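Local coordinates for small S protein (Podospora anserina, PDB 2WVO) that triggers heterokaryon incompatibility in the fungus, killing fused cells when it meets the prion form of its het-s partner, and forms homodimers, at the interface of chains A and B. Sequence-based numbering; all coordinates share one arbitrary frame. Chains: chain A/B, Small S protein.

Contact 1: the interface of chains A and B. Residues chain A 75, 78-79; chain B 103.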
ATOM      1  N   LYS A  75     -21.869  -7.686   8.897  1.00 48.81           N
ATOM      2  CA  LYS A  75     -20.418  -7.629   9.105  1.00 48.14           C
ATOM      3  C   LYS A  75     -19.603  -8.092   7.906  1.00 47.36           C
ATOM      4  O   LYS A  75     -18.602  -7.468   7.555  1.00 47.09           O
ATOM      5  CB  LYS A  75     -20.002  -8.453  10.328  1.00 48.33           C
ATOM      6  CG  LYS A  75     -19.670  -7.638  11.555  1.00 50.19           C
ATOM      7  CD  LYS A  75     -20.909  -7.243  12.352  1.00 53.36           C
ATOM      8  CE  LYS A  75     -20.514  -6.581  13.665  1.00 55.38           C
ATOM      9  NZ  LYS A  75     -19.555  -7.417  14.454  1.00 57.07           N
ATOM     10  N   GLN A  78     -19.802  -5.370   5.303  1.00 43.15           N
ATOM     11  CA  GLN A  78     -18.924  -4.302   5.776  1.00 42.86           C
ATOM     12  C   GLN A  78     -17.453  -4.606   5.522  1.00 42.23           C
ATOM     13  O   GLN A  78     -16.708  -3.736   5.061  1.00 42.10           O
ATOM     14  CB  GLN A  78     -19.156  -4.024   7.261  1.00 42.86           C
ATOM     15  CG  GLN A  78     -20.499  -3.362   7.531  1.00 43.81           C
ATOM     16  CD  GLN A  78     -20.793  -3.146   9.007  1.00 44.30           C
ATOM     17  OE1 GLN A  78     -21.838  -2.606   9.354  1.00 48.41           O
ATOM     18  NE2 GLN A  78     -19.892  -3.578   9.875  1.00 46.61           N
ATOM     19  N   LEU A  79     -17.040  -5.837   5.816  1.00 41.48           N
ATOM     20  CA  LEU A  79     -15.689  -6.296   5.487  1.00 40.93           C
ATOM     21  C   LEU A  79     -15.426  -6.203   3.979  1.00 39.91           C
ATOM     22  O   LEU A  79     -14.433  -5.633   3.571  1.00 40.22           O
ATOM     23  CB  LEU A  79     -15.465  -7.728   5.986  1.00 40.81           C
ATOM     24  CG  LEU A  79     -14.951  -7.928   7.415  1.00 42.52           C
ATOM     25  CD1 LEU A  79     -15.570  -9.152   8.074  1.00 43.09           C
ATOM     26  CD2 LEU A  79     -13.430  -8.044   7.420  1.00 45.04           C
TER
ATOM     27  N   LEU B 103     -13.639  -5.592  13.677  1.00 56.56           N
ATOM     28  CA  LEU B 103     -14.966  -6.076  13.321  1.00 57.96           C
ATOM     29  C   LEU B 103     -15.144  -7.572  13.627  1.00 58.82           C
ATOM     30  O   LEU B 103     -16.251  -8.029  13.894  1.00 58.39           O
ATOM     31  CB  LEU B 103     -15.238  -5.797  11.842  1.00 57.81           C
ATOM     32  CG  LEU B 103     -16.669  -5.470  11.399  1.00 58.35           C
ATOM     33  CD1 LEU B 103     -17.270  -4.288  12.172  1.00 58.34           C
ATOM     34  CD2 LEU B 103     -16.679  -5.177   9.907  1.00 58.54           C
TER
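B:Leu103 sets its isobutyl side chain against A:Lys75, A:Gln78 and A:Leu79, and apolar packing carries most of this patch. B:Leu103 has 105 Å² of its surface hidden by chain A, far more than any of the three residues it meets. A:Lys75 CG touches the branch point of the leucine, 3.7 Å from B:Leu103 CG, and the two side chains cross at an oblique angle. Methyl CD2 reaches toward the helix backbone and touches A:Gln78 CB at 3.8 Å. The same methyl meets A:Leu79 CG at 4.1 Å, where the two leucines pass each other in opposite directions.

Polar groups edge this apolar contact. The amide of A:Gln78 stands beside both methyls, with A:Gln78 NE2 3.6 Å from B:Leu103 CD1. Its chain is extended beyond CG (chi2 177°) and crosses the leucine at about a right angle. The ammonium of A:Lys75 gives a weak hydrogen bond, 3.4 Å from A:Lys75 NZ to B:Leu103 O. Bends at chi2 (83°) and chi4 (-53°) carry NZ round to that backbone carbonyl, so one lysine offers carbon to the side chain and nitrogen to the main chain.

In the fold, both sides belong to helix 75-104. Chain A contributes its first turns and chain B its last turn, as expected where two copies of one helix run in opposite directions.

Contact 2: the interface of chains A and B. Residues chain A 79, 82-83, 169; chain B 96, 100, 103.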
ATOM      1  N   LEU A  79     -17.040  -5.837   5.816  1.00 41.48           N
ATOM      2  CA  LEU A  79     -15.689  -6.296   5.487  1.00 40.93           C
ATOM      3  C   LEU A  79     -15.426  -6.203   3.979  1.00 39.91           C
ATOM      4  O   LEU A  79     -14.433  -5.633   3.571  1.00 40.22           O
ATOM      5  CB  LEU A  79     -15.465  -7.728   5.986  1.00 40.81           C
ATOM      6  CG  LEU A  79     -14.951  -7.928   7.415  1.00 42.52           C
ATOM      7  CD1 LEU A  79     -15.570  -9.152   8.074  1.00 43.09           C
ATOM      8  CD2 LEU A  79     -13.430  -8.044   7.420  1.00 45.04           C
ATOM      9  N   SER A  82     -14.839  -2.592   2.768  1.00 39.27           N
ATOM     10  CA  SER A  82     -13.548  -2.089   3.181  1.00 38.86           C
ATOM     11  C   SER A  82     -12.462  -2.623   2.245  1.00 38.93           C
ATOM     12  O   SER A  82     -11.632  -1.867   1.746  1.00 38.41           O
ATOM     13  CB  SER A  82     -13.290  -2.526   4.623  1.00 38.33           C
ATOM     14  OG  SER A  82     -11.992  -2.146   5.027  1.00 38.15           O
ATOM     15  N   ILE A  83     -12.518  -3.927   1.980  1.00 39.09           N
ATOM     16  CA  ILE A  83     -11.533  -4.601   1.135  1.00 40.11           C
ATOM     17  C   ILE A  83     -11.490  -4.030  -0.290  1.00 40.45           C
ATOM     18  O   ILE A  83     -10.428  -3.772  -0.848  1.00 40.55           O
ATOM     19  CB  ILE A  83     -11.819  -6.131   1.094  1.00 40.09           C
ATOM     20  CG1 ILE A  83     -11.343  -6.787   2.393  1.00 40.14           C
ATOM     21  CG2 ILE A  83     -11.133  -6.765  -0.115  1.00 40.65           C
ATOM     22  CD1 ILE A  83     -12.075  -8.089   2.761  1.00 40.43           C
ATOM     23  N   GLU A 169      -9.361 -12.930   1.547  1.00 52.97           N
ATOM     24  CA  GLU A 169     -10.177 -12.350   2.625  1.00 54.13           C
ATOM     25  C   GLU A 169     -11.663 -12.297   2.277  1.00 54.61           C
ATOM     26  O   GLU A 169     -12.511 -12.595   3.118  1.00 55.34           O
ATOM     27  CB  GLU A 169      -9.715 -10.926   2.942  1.00 54.35           C
ATOM     28  CG  GLU A 169      -8.377 -10.795   3.659  1.00 54.07           C
ATOM     29  CD  GLU A 169      -8.196  -9.400   4.262  1.00 55.03           C
ATOM     30  OE1 GLU A 169      -8.995  -9.011   5.164  1.00 55.60           O
ATOM     31  OE2 GLU A 169      -7.258  -8.687   3.838  1.00 56.08           O
TER
ATOM     32  N   LYS B  96      -7.950   1.078   7.744  1.00 41.85           N
ATOM     33  CA  LYS B  96      -8.931   0.170   7.171  1.00 41.61           C
ATOM     34  C   LYS B  96      -8.666  -1.275   7.595  1.00 41.80           C
ATOM     35  O   LYS B  96      -9.589  -1.983   7.959  1.00 41.58           O
ATOM     36  CB  LYS B  96      -8.918   0.245   5.648  1.00 41.16           C
ATOM     37  CG  LYS B  96      -9.396   1.546   5.056  1.00 40.93           C
ATOM     38  CD  LYS B  96      -9.437   1.385   3.564  1.00 39.26           C
ATOM     39  CE  LYS B  96     -10.570   2.151   2.951  1.00 41.95           C
ATOM     40  NZ  LYS B  96     -11.887   1.781   3.455  1.00 35.86           N
ATOM     41  N   ARG B 100     -11.035  -3.717  10.009  1.00 46.78           N
ATOM     42  CA  ARG B 100     -11.461  -5.071   9.630  1.00 46.92           C
ATOM     43  C   ARG B 100     -11.147  -6.084  10.740  1.00 47.59           C
ATOM     44  O   ARG B 100     -11.910  -7.030  10.972  1.00 47.38           O
ATOM     45  CB  ARG B 100     -10.848  -5.505   8.297  1.00 46.16           C
ATOM     46  CG  ARG B 100     -11.363  -4.700   7.117  1.00 44.95           C
ATOM     47  CD  ARG B 100     -11.117  -5.392   5.781  1.00 41.89           C
ATOM     48  NE  ARG B 100      -9.692  -5.555   5.482  1.00 39.70           N
ATOM     49  CZ  ARG B 100      -8.919  -4.617   4.940  1.00 40.96           C
ATOM     50  NH1 ARG B 100      -9.414  -3.414   4.640  1.00 40.71           N
ATOM     51  NH2 ARG B 100      -7.639  -4.871   4.700  1.00 39.57           N
ATOM     52  N   LEU B 103     -13.639  -5.592  13.677  1.00 56.56           N
ATOM     53  CA  LEU B 103     -14.966  -6.076  13.321  1.00 57.96           C
ATOM     54  C   LEU B 103     -15.144  -7.572  13.627  1.00 58.82           C
ATOM     55  O   LEU B 103     -16.251  -8.029  13.894  1.00 58.39           O
ATOM     56  CB  LEU B 103     -15.238  -5.797  11.842  1.00 57.81           C
ATOM     57  CG  LEU B 103     -16.669  -5.470  11.399  1.00 58.35           C
ATOM     58  CD1 LEU B 103     -17.270  -4.288  12.172  1.00 58.34           C
ATOM     59  CD2 LEU B 103     -16.679  -5.177   9.907  1.00 58.54           C
TER
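This is a helix-to-helix patch of the two-fold homodimer interface, which helps to hold the two copies together, and this part of it centres on B:Arg100. B:Arg100 reaches from helix 75-104 of chain B onto the same helix of chain A and toward helix 153-172. It has 85 Å² of its surface hidden by chain A.

The methylene part of the arginine packs on aliphatic groups. A:Leu79 CD2 touches B:Arg100 CB at 3.7 Å, and the two side chains meet at a slant. Further along, A:Ile83 CG1 lies 3.7 Å from B:Arg100 CD, and this pair crosses at about a right angle. A:Ser82 CB lies 3.8 Å from B:Arg100 CD. A bend at chi3 (-64°) turns the guanidinium away from the line of the methylenes, so that its nitrogens face two different helices of chain A.

The charged end has polar partners on those helices. A:Glu169, on helix 153-172, forms a salt bridge, with A:Glu169 OE1 3.5 Å from B:Arg100 NE. The carboxylate and guanidinium planes are 49° apart, so the two groups do not lie flat side by side. A:Glu169 OE2 is 3.9 Å from B:Arg100 NH2. The carboxylate probably steadies the positive charge without fixing its orientation tightly.

B:Lys96 flanks A:Ser82 one turn before B:Arg100.

The hydroxyl of A:Ser82 points anti to its own backbone nitrogen (chi1 175°), toward chain B. There B:Arg100 NH1 donates a hydrogen bond to A:Ser82 OG at 2.9 Å, with the acceptor almost exactly in the guanidinium plane.

Contact 1 and contact 2 are neighbours, with the centres of their C-alpha atoms about 6 Å apart. They share A:Leu79 and B:Leu103, which join the two patches into one strip along helix 75-104 of both chains. Contact 1 is chiefly apolar, while contact 2 adds a directional bond and a charge pair. Contact 2 also brings in helix 153-172, so the dimer grips more than one helix of each subunit. Because the interface is two-fold symmetric, both contacts recur with the chains exchanged, and helix 75-104 therefore supplies both sides of the strip in this homodimer.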